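Local coordinates for probable LRR receptor-like serine/threonine-protein kinase At4g26540 (Arabidopsis thaliana, PDB 5HZ0), which acts as a cell-surface receptor for RGF peptide hormones that maintain the root stem cell niche, recognising them through its extracellular leucine-rich repeats, at residues A[123-128]-A[144-149]; A[136-141]-A[161-166]; A[185-190]-A[206-211]; A[189-194]-A[213-218]; A[264-269]-A[286-291]. The protein carries 5 engineered substitutions. All blocks are in the same frame, centred on the assembly; numbering follows the deposited sequence.

Contact 1. Residues A[123-128]-A[144-149]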
# COMPACT_ATOMS: atom_id res chain seq x y z
N GLY A 123 -26.55 -11.84 -14.62
CA GLY A 123 -26.89 -11.96 -16.02
C GLY A 123 -26.12 -11.03 -16.92
O GLY A 123 -25.07 -10.52 -16.54
N GLU A 124 -26.61 -10.83 -18.14
CA GLU A 124 -25.98 -9.88 -19.04
C GLU A 124 -26.74 -8.56 -19.08
O GLU A 124 -27.81 -8.41 -18.46
CB GLU A 124 -25.86 -10.47 -20.46
CG GLU A 124 -24.48 -10.29 -21.11
CD GLU A 124 -24.03 -8.82 -21.21
OE1 GLU A 124 -22.99 -8.44 -20.63
OE2 GLU A 124 -24.72 -8.02 -21.88
N ILE A 125 -26.18 -7.59 -19.79
CA ILE A 125 -26.87 -6.36 -20.12
C ILE A 125 -27.59 -6.60 -21.44
O ILE A 125 -26.95 -6.88 -22.46
CB ILE A 125 -25.89 -5.19 -20.26
CG1 ILE A 125 -25.17 -4.94 -18.93
CG2 ILE A 125 -26.62 -3.93 -20.68
CD1 ILE A 125 -23.98 -4.03 -19.04
N PRO A 126 -28.92 -6.50 -21.43
CA PRO A 126 -29.75 -6.78 -22.61
C PRO A 126 -29.30 -5.95 -23.79
O PRO A 126 -28.79 -4.86 -23.60
CB PRO A 126 -31.13 -6.30 -22.17
CG PRO A 126 -31.10 -6.37 -20.70
CD PRO A 126 -29.72 -6.05 -20.28
N ARG A 127 -29.47 -6.48 -25.00
CA ARG A 127 -29.07 -5.76 -26.20
C ARG A 127 -30.09 -4.67 -26.45
O ARG A 127 -29.95 -3.84 -27.34
CB ARG A 127 -28.99 -6.69 -27.40
CG ARG A 127 -28.88 -8.15 -27.03
CD ARG A 127 -27.66 -8.78 -27.66
NE ARG A 127 -27.44 -8.29 -29.01
CZ ARG A 127 -26.73 -8.94 -29.94
NH1 ARG A 127 -26.19 -10.11 -29.66
NH2 ARG A 127 -26.58 -8.41 -31.15
N SER A 128 -31.14 -4.71 -25.63
CA SER A 128 -32.23 -3.75 -25.66
C SER A 128 -31.89 -2.32 -25.19
O SER A 128 -32.63 -1.39 -25.51
CB SER A 128 -33.38 -4.27 -24.79
OG SER A 128 -34.46 -4.68 -25.60
N LYS A 144 -21.69 -7.91 -8.51
CA LYS A 144 -20.55 -8.79 -8.77
C LYS A 144 -20.80 -9.77 -9.90
O LYS A 144 -19.89 -10.09 -10.67
CB LYS A 144 -20.06 -9.51 -7.51
CG LYS A 144 -18.66 -10.11 -7.69
CD LYS A 144 -18.11 -10.72 -6.41
CE LYS A 144 -19.00 -11.85 -5.90
NZ LYS A 144 -18.41 -12.61 -4.74
N ASN A 145 -22.04 -10.24 -10.02
CA ASN A 145 -22.37 -11.22 -11.05
C ASN A 145 -23.00 -10.70 -12.33
O ASN A 145 -23.43 -11.50 -13.15
CB ASN A 145 -23.20 -12.35 -10.46
CG ASN A 145 -22.40 -13.14 -9.46
OD1 ASN A 145 -21.29 -13.58 -9.76
ND2 ASN A 145 -22.93 -13.27 -8.25
N LEU A 146 -23.09 -9.38 -12.48
CA LEU A 146 -23.43 -8.82 -13.78
C LEU A 146 -22.28 -9.22 -14.69
O LEU A 146 -21.12 -8.90 -14.40
CB LEU A 146 -23.56 -7.30 -13.69
CG LEU A 146 -24.54 -6.61 -14.63
CD1 LEU A 146 -24.06 -6.68 -16.06
CD2 LEU A 146 -25.92 -7.23 -14.49
N ARG A 147 -22.58 -9.93 -15.77
CA ARG A 147 -21.54 -10.60 -16.56
C ARG A 147 -21.78 -10.40 -18.03
O ARG A 147 -22.74 -9.75 -18.41
CB ARG A 147 -21.51 -12.11 -16.28
CG ARG A 147 -21.15 -12.49 -14.87
CD ARG A 147 -21.20 -14.00 -14.67
NE ARG A 147 -20.16 -14.69 -15.43
CZ ARG A 147 -20.03 -16.01 -15.47
NH1 ARG A 147 -20.88 -16.77 -14.78
NH2 ARG A 147 -19.07 -16.58 -16.18
N GLY A 148 -20.93 -11.00 -18.85
CA GLY A 148 -21.11 -10.94 -20.28
C GLY A 148 -20.33 -9.79 -20.85
O GLY A 148 -19.74 -9.00 -20.11
N GLU A 149 -20.29 -9.71 -22.17
CA GLU A 149 -19.66 -8.58 -22.84
C GLU A 149 -20.61 -7.38 -22.85
O GLU A 149 -21.82 -7.54 -22.85
CB GLU A 149 -19.27 -8.97 -24.27
CG GLU A 149 -17.97 -9.75 -24.37
CD GLU A 149 -17.42 -9.80 -25.80
OE1 GLU A 149 -16.18 -9.90 -25.97
OE2 GLU A 149 -18.22 -9.74 -26.75
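Gly123 and Leu146 face each other in the backbones of two successive leucine-rich repeats, and Arg147 N gives a nearly straight hydrogen bond to Gly123 O (2.7 Å, 167°). The first segment carries the Gly-Glu-Ile-Pro sequence of plant-type repeats, in which short strands of this kind form a second, minor sheet beside the main one. Glu124 starts out away from its neighbour, yet its CG lies 3.5 Å from Gly148 CA, and beyond it the bend at chi2 (-57°) sets CD back toward residues 147-149. The carboxylate ends beside the backbone there. An alanine here would remove everything beyond CB and would probably open a gap beside Gly148 CA. Ile125 and Leu146 are buried and also touch Leu170 of the following repeat. Ile125 and Leu146 cross at about a right angle, with CG1 of the isoleucine 3.5 Å from CD1 of the leucine.

Contact 2. Residues A[136-141]-A[161-166]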
# COMPACT_ATOMS: atom_id res chain seq x y z
N GLN A 136 -29.01 8.93 -20.60
CA GLN A 136 -27.89 9.83 -20.33
C GLN A 136 -26.93 9.18 -19.34
O GLN A 136 -25.73 9.13 -19.57
CB GLN A 136 -28.39 11.19 -19.85
CG GLN A 136 -28.97 12.05 -20.98
CD GLN A 136 -29.54 13.40 -20.48
OE1 GLN A 136 -29.00 14.02 -19.57
NE2 GLN A 136 -30.62 13.85 -21.10
N VAL A 137 -27.46 8.78 -18.19
CA VAL A 137 -26.71 8.09 -17.16
C VAL A 137 -27.20 6.65 -16.98
O VAL A 137 -28.37 6.41 -16.69
CB VAL A 137 -26.84 8.83 -15.81
CG1 VAL A 137 -26.21 8.02 -14.70
CG2 VAL A 137 -26.21 10.23 -15.88
N LEU A 138 -26.29 5.69 -17.18
CA LEU A 138 -26.54 4.32 -16.80
C LEU A 138 -25.41 3.94 -15.87
O LEU A 138 -24.25 3.92 -16.27
CB LEU A 138 -26.59 3.39 -18.02
CG LEU A 138 -26.15 1.91 -17.90
CD1 LEU A 138 -26.93 1.10 -16.86
CD2 LEU A 138 -26.24 1.23 -19.24
N ARG A 139 -25.75 3.66 -14.61
CA ARG A 139 -24.75 3.16 -13.68
C ARG A 139 -25.27 1.90 -13.02
O ARG A 139 -26.20 1.96 -12.20
CB ARG A 139 -24.48 4.21 -12.62
CG ARG A 139 -24.19 5.60 -13.18
CD ARG A 139 -24.04 6.60 -12.06
NE ARG A 139 -23.03 6.15 -11.11
CZ ARG A 139 -22.94 6.58 -9.86
NH1 ARG A 139 -22.00 6.09 -9.07
NH2 ARG A 139 -23.79 7.48 -9.40
N ALA A 140 -24.69 0.78 -13.46
CA ALA A 140 -24.95 -0.59 -12.96
C ALA A 140 -23.85 -1.26 -12.13
O ALA A 140 -23.93 -2.45 -11.85
CB ALA A 140 -25.38 -1.49 -14.10
N GLY A 141 -22.78 -0.53 -11.81
CA GLY A 141 -21.65 -1.09 -11.09
C GLY A 141 -21.94 -1.61 -9.70
O GLY A 141 -23.03 -1.41 -9.16
N VAL A 161 -23.83 10.29 -21.26
CA VAL A 161 -22.77 11.12 -20.71
C VAL A 161 -21.95 10.28 -19.74
O VAL A 161 -20.73 10.41 -19.67
CB VAL A 161 -23.27 12.49 -20.10
CG1 VAL A 161 -24.18 13.18 -21.11
CG2 VAL A 161 -23.98 12.31 -18.77
N MET A 162 -22.66 9.54 -18.89
CA MET A 162 -22.09 8.77 -17.81
C MET A 162 -22.42 7.27 -17.96
O MET A 162 -23.58 6.88 -18.07
CB MET A 162 -22.62 9.33 -16.48
CG MET A 162 -22.25 8.56 -15.23
SD MET A 162 -20.50 8.12 -15.16
CE MET A 162 -20.60 6.65 -14.15
N LEU A 163 -21.39 6.43 -18.01
CA LEU A 163 -21.58 4.98 -18.07
C LEU A 163 -20.68 4.28 -17.07
O LEU A 163 -19.47 4.29 -17.21
CB LEU A 163 -21.28 4.45 -19.47
CG LEU A 163 -21.36 2.92 -19.59
CD1 LEU A 163 -22.80 2.43 -19.49
CD2 LEU A 163 -20.69 2.38 -20.86
N GLY A 164 -21.26 3.61 -16.08
CA GLY A 164 -20.36 2.86 -15.25
C GLY A 164 -20.94 1.55 -14.81
O GLY A 164 -22.08 1.38 -14.38
N LEU A 165 -20.04 0.61 -15.04
CA LEU A 165 -20.13 -0.81 -14.83
C LEU A 165 -19.11 -1.36 -13.84
O LEU A 165 -18.72 -2.49 -13.97
CB LEU A 165 -20.16 -1.55 -16.17
CG LEU A 165 -21.38 -1.07 -16.97
CD1 LEU A 165 -21.23 -1.31 -18.46
CD2 LEU A 165 -22.65 -1.73 -16.43
N ALA A 166 -18.50 -0.50 -13.03
CA ALA A 166 -17.39 -0.90 -12.18
C ALA A 166 -17.73 -2.00 -11.18
O ALA A 166 -18.86 -2.11 -10.73
CB ALA A 166 -16.82 0.31 -11.45
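Gln136 O accepts two backbone hydrogen bonds, from Val161 N at 2.8 Å and from Met162 N at 3.2 Å. Further along, Leu138 N donates to Met162 O and Leu138 O receives Gly164 N (3.0 Å), so strands 137-139 and 162-164 pair in parallel, their short axes 12° apart. Ala140 N closes the run on Gly164 O (2.8 Å), where a weak bond from Gly141 N also arrives. Arg139 and Gly141 belong to the Arg-x-Gly-Gly peptide-recognition motif: Arg139 NE and Gly141 N, together with Ala166 N, bond a modified side chain of the bound hormone, probably its sulfated tyrosine. Met162 bends at chi2 (47°), which places SD; its CE lies 3.9 Å from Arg139 CG, and the residue packs on the same modified side chain of the hormone. Its CB meets Val137 CG2 at 3.7 Å. On the opposite face of the sheet Leu138 and Leu163 lie side by side, CD2 to CD1 3.7 Å. Just past the strands, Ala140 CB rests on Leu165 CD2. This pair of strands is flanked by strand 113-115 on one side and strand 186-188 on the other, all parallel.

Contact 3. Residues A[185-190]-A[206-211]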
# COMPACT_ATOMS: atom_id res chain seq x y z
N GLN A 185 -18.97 11.32 -21.29
CA GLN A 185 -17.98 12.07 -20.53
C GLN A 185 -17.13 11.16 -19.66
O GLN A 185 -15.91 11.28 -19.61
CB GLN A 185 -18.61 13.22 -19.74
CG GLN A 185 -19.02 14.41 -20.63
CD GLN A 185 -19.64 15.56 -19.84
OE1 GLN A 185 -19.34 15.76 -18.66
NE2 GLN A 185 -20.51 16.32 -20.49
N THR A 186 -17.81 10.35 -18.85
CA THR A 186 -17.15 9.38 -18.01
C THR A 186 -17.52 7.94 -18.37
O THR A 186 -18.69 7.55 -18.36
CB THR A 186 -17.47 9.64 -16.53
OG1 THR A 186 -16.96 10.93 -16.17
CG2 THR A 186 -16.82 8.58 -15.65
N ILE A 187 -16.50 7.14 -18.70
CA ILE A 187 -16.67 5.70 -18.80
C ILE A 187 -15.95 5.03 -17.62
O ILE A 187 -14.71 5.02 -17.55
CB ILE A 187 -16.10 5.15 -20.14
CG1 ILE A 187 -16.90 5.70 -21.32
CG2 ILE A 187 -16.12 3.61 -20.16
CD1 ILE A 187 -16.40 5.23 -22.67
N ALA A 188 -16.70 4.49 -16.66
CA ALA A 188 -16.06 3.82 -15.53
C ALA A 188 -16.37 2.33 -15.50
O ALA A 188 -17.43 1.89 -15.01
CB ALA A 188 -16.49 4.47 -14.22
N ILE A 189 -15.42 1.53 -15.98
CA ILE A 189 -15.56 0.10 -15.82
C ILE A 189 -14.25 -0.43 -15.29
O ILE A 189 -13.40 -0.91 -16.05
CB ILE A 189 -15.84 -0.52 -17.21
CG1 ILE A 189 -16.78 0.41 -18.02
CG2 ILE A 189 -16.42 -1.92 -17.09
CD1 ILE A 189 -17.21 -0.13 -19.38
N TYR A 190 -14.17 -0.53 -13.96
CA TYR A 190 -12.92 -0.82 -13.30
C TYR A 190 -13.13 -1.89 -12.25
O TYR A 190 -14.24 -2.00 -11.70
CB TYR A 190 -12.28 0.45 -12.69
CG TYR A 190 -13.15 1.21 -11.70
CD1 TYR A 190 -13.26 0.81 -10.38
CD2 TYR A 190 -13.84 2.37 -12.10
CE1 TYR A 190 -14.05 1.52 -9.49
CE2 TYR A 190 -14.63 3.08 -11.22
CZ TYR A 190 -14.73 2.65 -9.91
OH TYR A 190 -15.52 3.35 -9.03
N THR A 206 -15.82 12.35 -28.51
CA THR A 206 -15.12 13.63 -28.56
C THR A 206 -15.15 14.35 -27.21
O THR A 206 -14.22 15.07 -26.86
CB THR A 206 -15.63 14.55 -29.71
OG1 THR A 206 -16.78 15.30 -29.29
CG2 THR A 206 -15.97 13.73 -30.93
N GLU A 207 -16.21 14.10 -26.47
CA GLU A 207 -16.44 14.65 -25.14
C GLU A 207 -15.83 13.86 -23.98
O GLU A 207 -16.01 14.23 -22.82
CB GLU A 207 -17.93 14.78 -24.91
CG GLU A 207 -18.58 15.68 -25.91
CD GLU A 207 -18.12 17.13 -25.74
OE1 GLU A 207 -18.53 17.79 -24.75
OE2 GLU A 207 -17.33 17.62 -26.59
N LEU A 208 -15.15 12.75 -24.27
CA LEU A 208 -14.58 11.94 -23.19
C LEU A 208 -13.62 12.73 -22.31
O LEU A 208 -12.68 13.36 -22.79
CB LEU A 208 -13.91 10.68 -23.72
CG LEU A 208 -13.63 9.64 -22.64
CD1 LEU A 208 -14.95 9.21 -22.01
CD2 LEU A 208 -12.90 8.47 -23.25
N GLN A 209 -13.86 12.65 -21.02
CA GLN A 209 -13.14 13.38 -19.99
C GLN A 209 -12.37 12.42 -19.12
O GLN A 209 -11.19 12.65 -18.83
CB GLN A 209 -14.08 14.29 -19.16
CG GLN A 209 -14.74 15.38 -20.01
CD GLN A 209 -15.42 16.49 -19.21
OE1 GLN A 209 -15.42 16.49 -17.97
NE2 GLN A 209 -16.02 17.44 -19.92
N ASN A 210 -13.09 11.42 -18.60
CA ASN A 210 -12.53 10.45 -17.65
C ASN A 210 -12.64 8.98 -18.11
O ASN A 210 -13.73 8.43 -18.25
CB ASN A 210 -13.21 10.59 -16.27
CG ASN A 210 -13.33 12.04 -15.83
OD1 ASN A 210 -12.33 12.70 -15.56
ND2 ASN A 210 -14.56 12.54 -15.76
N LEU A 211 -11.50 8.35 -18.33
CA LEU A 211 -11.49 6.95 -18.73
C LEU A 211 -10.92 6.07 -17.60
O LEU A 211 -9.74 6.17 -17.27
CB LEU A 211 -10.68 6.79 -20.02
CG LEU A 211 -10.59 5.38 -20.61
CD1 LEU A 211 -11.96 4.79 -20.80
CD2 LEU A 211 -9.82 5.39 -21.93
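Thr186 and Asn210 are paired across neighbouring strands of the parallel sheet that lines the concave side of a leucine-rich-repeat solenoid. Two backbone amides converge on Gln185 O: Gln209 N at 2.8 Å and Asn210 N at 3.0 Å. Ile187 N then returns a bond to Asn210 O (3.1 Å), which fixes the parallel register. On the Thr186 face, Asn210 ND2 points straight at Thr186 OG1 (2.9 Å, 171°), with the hydroxyl lying in the amide plane. Thr186 offers this oxygen because OG1 stands anti to its carbonyl carbon (chi1 -62°). Gln185 and Gln209, extended beyond CG, run side by side in the same direction with their amide planes 18° apart; OE1 of Gln185 stays 3.9 Å from NE2 of Gln209, so the two amides simply lie alongside each other. The other face is apolar: Ile187 CG1 meets Leu208 CD1 at 4.1 Å, the two side chains crossing at about a right angle, and Ile187 CB meets Leu211 CD1. Both ends of the Asn210 amide are engaged, since OD1 bonds Ser234 OG of the next repeat. The amide is thus held against rotation, and a chain of side-chain hydrogen bonds links three consecutive repeats above the backbone pairing, on the side away from the leucine core.

Contact 4. Residues A[189-194]-A[213-218]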
# COMPACT_ATOMS: atom_id res chain seq x y z
N ILE A 189 -15.42 1.53 -15.98
CA ILE A 189 -15.56 0.10 -15.82
C ILE A 189 -14.25 -0.43 -15.29
O ILE A 189 -13.40 -0.91 -16.05
CB ILE A 189 -15.84 -0.52 -17.21
CG1 ILE A 189 -16.78 0.41 -18.02
CG2 ILE A 189 -16.42 -1.92 -17.09
CD1 ILE A 189 -17.21 -0.13 -19.38
N TYR A 190 -14.17 -0.53 -13.96
CA TYR A 190 -12.92 -0.82 -13.30
C TYR A 190 -13.13 -1.89 -12.25
O TYR A 190 -14.24 -2.00 -11.70
CB TYR A 190 -12.28 0.45 -12.69
CG TYR A 190 -13.15 1.21 -11.70
CD1 TYR A 190 -13.26 0.81 -10.38
CD2 TYR A 190 -13.84 2.37 -12.10
CE1 TYR A 190 -14.05 1.52 -9.49
CE2 TYR A 190 -14.63 3.08 -11.22
CZ TYR A 190 -14.73 2.65 -9.91
OH TYR A 190 -15.52 3.35 -9.03
N THR A 191 -12.08 -2.66 -11.97
CA THR A 191 -12.17 -3.80 -11.07
C THR A 191 -13.25 -4.74 -11.60
O THR A 191 -14.22 -5.08 -10.92
CB THR A 191 -12.45 -3.35 -9.64
OG1 THR A 191 -11.69 -2.15 -9.37
CG2 THR A 191 -12.10 -4.44 -8.63
N SER A 192 -13.09 -5.12 -12.86
CA SER A 192 -14.00 -6.01 -13.57
C SER A 192 -13.21 -7.10 -14.29
O SER A 192 -12.05 -7.37 -13.94
CB SER A 192 -14.88 -5.23 -14.56
OG SER A 192 -15.97 -4.61 -13.89
N LEU A 193 -13.88 -7.81 -15.19
CA LEU A 193 -13.28 -8.91 -15.97
C LEU A 193 -12.83 -8.62 -17.41
O LEU A 193 -12.57 -9.55 -18.16
CB LEU A 193 -14.13 -10.18 -15.88
CG LEU A 193 -14.26 -10.68 -14.43
CD1 LEU A 193 -15.02 -12.00 -14.36
CD2 LEU A 193 -12.91 -10.79 -13.76
N LEU A 194 -12.82 -7.36 -17.83
CA LEU A 194 -12.44 -7.03 -19.22
C LEU A 194 -11.08 -7.56 -19.70
O LEU A 194 -10.10 -7.58 -18.95
CB LEU A 194 -12.43 -5.52 -19.41
CG LEU A 194 -13.72 -4.74 -19.20
CD1 LEU A 194 -13.40 -3.26 -19.30
CD2 LEU A 194 -14.78 -5.16 -20.23
N LEU A 213 -10.49 2.31 -16.74
CA LEU A 213 -10.43 0.88 -17.03
C LEU A 213 -9.55 0.06 -16.08
O LEU A 213 -9.13 -1.04 -16.44
CB LEU A 213 -10.09 0.65 -18.50
CG LEU A 213 -11.10 1.36 -19.38
CD1 LEU A 213 -10.74 1.28 -20.85
CD2 LEU A 213 -12.52 0.80 -19.12
N TYR A 214 -9.13 0.63 -14.97
CA TYR A 214 -8.14 -0.07 -14.13
C TYR A 214 -8.61 -1.41 -13.53
O TYR A 214 -9.81 -1.69 -13.45
CB TYR A 214 -7.57 0.86 -13.06
CG TYR A 214 -8.55 1.35 -12.01
CD1 TYR A 214 -9.31 2.50 -12.22
CD2 TYR A 214 -8.69 0.68 -10.81
CE1 TYR A 214 -10.19 2.95 -11.25
CE2 TYR A 214 -9.57 1.12 -9.85
CZ TYR A 214 -10.31 2.25 -10.07
OH TYR A 214 -11.18 2.68 -9.09
N GLN A 215 -7.64 -2.24 -13.15
CA GLN A 215 -7.92 -3.56 -12.56
C GLN A 215 -8.78 -4.49 -13.42
O GLN A 215 -9.78 -5.03 -12.98
CB GLN A 215 -8.50 -3.41 -11.16
CG GLN A 215 -7.48 -2.90 -10.18
CD GLN A 215 -7.99 -2.91 -8.77
OE1 GLN A 215 -9.12 -2.51 -8.52
NE2 GLN A 215 -7.16 -3.38 -7.84
N ASN A 216 -8.37 -4.66 -14.67
CA ASN A 216 -8.95 -5.64 -15.56
C ASN A 216 -7.78 -6.40 -16.15
O ASN A 216 -6.68 -6.34 -15.61
CB ASN A 216 -9.77 -4.99 -16.67
CG ASN A 216 -11.00 -4.30 -16.15
OD1 ASN A 216 -11.99 -4.95 -15.82
ND2 ASN A 216 -10.96 -2.97 -16.07
N SER A 217 -8.05 -7.20 -17.18
CA SER A 217 -7.02 -7.90 -17.93
C SER A 217 -6.66 -7.32 -19.30
O SER A 217 -6.08 -8.01 -20.12
CB SER A 217 -7.25 -9.40 -17.95
OG SER A 217 -7.18 -9.87 -16.61
N ILE A 218 -7.11 -6.10 -19.56
CA ILE A 218 -6.94 -5.49 -20.88
C ILE A 218 -5.53 -5.62 -21.41
O ILE A 218 -4.55 -5.42 -20.69
CB ILE A 218 -7.32 -3.99 -20.85
CG1 ILE A 218 -8.83 -3.82 -20.57
CG2 ILE A 218 -6.93 -3.30 -22.16
CD1 ILE A 218 -9.25 -2.37 -20.39
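Tyr190 and Tyr214 run side by side, and CB of Tyr190 starts over the centre of the Tyr214 ring, 3.6 Å from the centroid and 11° off the normal, a CH-pi contact. CG, placed between the backbone N and the carbonyl carbon (chi1 56°), stands over the same face nearest to Tyr214 CZ at 3.4 Å. CD1 and CE1 have passed on to Tyr214 OH, which lies above the rim of the Tyr190 ring. The two rings point the same way, their planes only 10° apart but slid so far that they barely overlap. At the tip, Tyr190 OH bonds the backbone of the bound peptide, as does Tyr214 OH. Beside the rings, Thr191 N donates to Tyr214 O (2.9 Å), and Thr191 OG1 donates to Gln215 OE1 (2.7 Å) in the plane of that amide. Asn216 ties the turns of the two leucine-rich repeats together: ND2 reaches Ile189 O at 3.2 Å and also Leu213 O, while Leu194 N comes to OD1 at 3.2 Å from above the amide plane. Ser217 N bonds Leu194 O (2.7 Å). The buried asparagine therefore satisfies backbone groups of both turns, and the turns in their fixed positions present two tyrosine hydroxyls side by side to the hormone's main chain, within the experimentally defined recognition motifs.

Contact 5. Residues A[264-269]-A[286-291]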
# COMPACT_ATOMS: atom_id res chain seq x y z
N ASN A 264 1.63 -2.41 -15.57
CA ASN A 264 1.38 -2.93 -16.90
C ASN A 264 2.68 -3.48 -17.45
O ASN A 264 3.60 -3.80 -16.68
CB ASN A 264 0.81 -1.85 -17.81
CG ASN A 264 -0.66 -1.60 -17.56
OD1 ASN A 264 -1.49 -2.37 -18.02
ND2 ASN A 264 -0.99 -0.52 -16.83
N LEU A 265 2.68 -3.73 -18.75
CA LEU A 265 3.87 -4.17 -19.49
C LEU A 265 4.52 -3.12 -20.39
O LEU A 265 5.29 -3.45 -21.27
CB LEU A 265 3.62 -5.51 -20.18
CG LEU A 265 3.05 -6.55 -19.20
CD1 LEU A 265 2.61 -7.82 -19.91
CD2 LEU A 265 4.05 -6.86 -18.10
N LEU A 266 4.13 -1.86 -20.26
CA LEU A 266 4.59 -0.81 -21.17
C LEU A 266 6.10 -0.75 -21.34
O LEU A 266 6.85 -0.97 -20.39
CB LEU A 266 4.07 0.57 -20.71
CG LEU A 266 2.56 0.60 -20.42
CD1 LEU A 266 2.10 1.98 -19.99
CD2 LEU A 266 1.79 0.11 -21.64
N THR A 267 6.54 -0.48 -22.56
CA THR A 267 7.95 -0.30 -22.86
C THR A 267 8.13 1.02 -23.61
O THR A 267 7.19 1.78 -23.80
CB THR A 267 8.51 -1.41 -23.78
OG1 THR A 267 7.76 -1.42 -25.00
CG2 THR A 267 8.43 -2.78 -23.13
N GLY A 268 9.34 1.26 -24.06
CA GLY A 268 9.65 2.50 -24.70
C GLY A 268 9.91 3.54 -23.64
O GLY A 268 10.18 3.26 -22.46
N THR A 269 9.76 4.78 -24.05
CA THR A 269 10.35 5.90 -23.37
C THR A 269 9.24 6.82 -22.87
O THR A 269 8.14 6.81 -23.42
CB THR A 269 11.24 6.60 -24.40
OG1 THR A 269 12.61 6.55 -23.98
CG2 THR A 269 10.79 7.98 -24.66
N SER A 286 4.41 3.72 -12.41
CA SER A 286 5.02 2.67 -11.59
C SER A 286 4.79 1.21 -12.04
O SER A 286 3.70 0.84 -12.43
CB SER A 286 4.53 2.79 -10.15
OG SER A 286 4.86 4.07 -9.62
N VAL A 287 5.83 0.39 -11.93
CA VAL A 287 5.76 -1.03 -12.28
C VAL A 287 5.42 -1.27 -13.76
O VAL A 287 4.32 -1.68 -14.12
CB VAL A 287 4.80 -1.79 -11.38
CG1 VAL A 287 5.03 -3.31 -11.53
CG2 VAL A 287 4.97 -1.35 -9.93
N ASN A 288 6.40 -0.96 -14.60
CA ASN A 288 6.35 -1.21 -16.03
C ASN A 288 7.75 -1.54 -16.52
O ASN A 288 8.61 -1.95 -15.74
CB ASN A 288 5.84 -0.01 -16.79
CG ASN A 288 4.36 0.11 -16.72
OD1 ASN A 288 3.65 -0.73 -17.25
ND2 ASN A 288 3.86 1.19 -16.07
N GLN A 289 7.91 -1.52 -17.84
CA GLN A 289 9.22 -1.71 -18.47
C GLN A 289 9.89 -0.50 -19.12
O GLN A 289 10.79 -0.67 -19.94
CB GLN A 289 9.31 -3.00 -19.28
CG GLN A 289 9.25 -4.24 -18.39
CD GLN A 289 8.46 -5.34 -19.06
OE1 GLN A 289 8.76 -5.71 -20.21
NE2 GLN A 289 7.44 -5.84 -18.38
N ILE A 290 9.37 0.68 -18.83
CA ILE A 290 9.83 1.92 -19.44
C ILE A 290 11.34 2.15 -19.33
O ILE A 290 11.92 2.08 -18.24
CB ILE A 290 9.02 3.12 -18.87
CG1 ILE A 290 7.57 3.04 -19.37
CG2 ILE A 290 9.66 4.46 -19.27
CD1 ILE A 290 6.54 3.56 -18.40
N SER A 291 11.96 2.37 -20.48
CA SER A 291 13.39 2.65 -20.60
C SER A 291 13.60 4.13 -20.96
O SER A 291 12.65 4.89 -20.99
CB SER A 291 14.02 1.74 -21.64
OG SER A 291 13.37 1.90 -22.88
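Leu266 and Asn288 lie side by side and point the same way, the leucine CG 3.6 Å from OD1 of the amide. With CG of Asn288 anti to its carbonyl carbon (chi1 -78°), the amide lies beside Leu266, where OD1 takes Leu266 N at 3.3 Å, the donor standing above the amide plane, and a weak bond from Asn264 N. Asn264 N also donates to Val287 O, at 3.1 Å. On its other side Asn288 ND2 bonds Leu285 O and Phe261 O, so one buried amide serves backbone groups in both loops. An asparagine at this place is a hallmark of many leucine-rich repeats, its amide bonding the backbone of its own and the neighbouring turn; Asn264 holds the same place one repeat earlier. An alanine in place of Asn288 would probably leave Leu266 N and the Phe261 carbonyl without these partners and let the two turns shift against each other. Nearer the surface, Gln289 runs alongside both Leu265 and Thr267, its NE2 3.6 Å from Leu265 CD2 and its CB 4.0 Å from Thr267 CG2. Backbone bonds continue beyond: Gln289 N to Leu266 O (2.8 Å), then Ser291 N to Gly268 O (2.8 Å), with Ile290 CG2 resting 3.4 Å from that same Gly268 O.

Overall arrangement
The five contacts join successive repeats along the solenoid. Contacts 2 and 3 are neighbours in the concave sheet, centres about 10 Å apart, joined by a probable hydrogen bond from Ala188 N to Leu163 O (2.8 Å). Contact 1 lies in the minor sheet, off the concave face, and meets contact 2 through Ile125 CD1 and Leu165 CD2, 3.7 Å apart. Contacts 3 and 4 share Ile189 and Tyr190, where the strand gives way to its turn. Contact 2 binds the modified side chain of the peptide and contact 4 its backbone, their centres about 15 Å apart. Contact 5, centred about 19 Å from contact 4, follows the recognition residues Asp260 to Glu263 and Glu282 to Gln284.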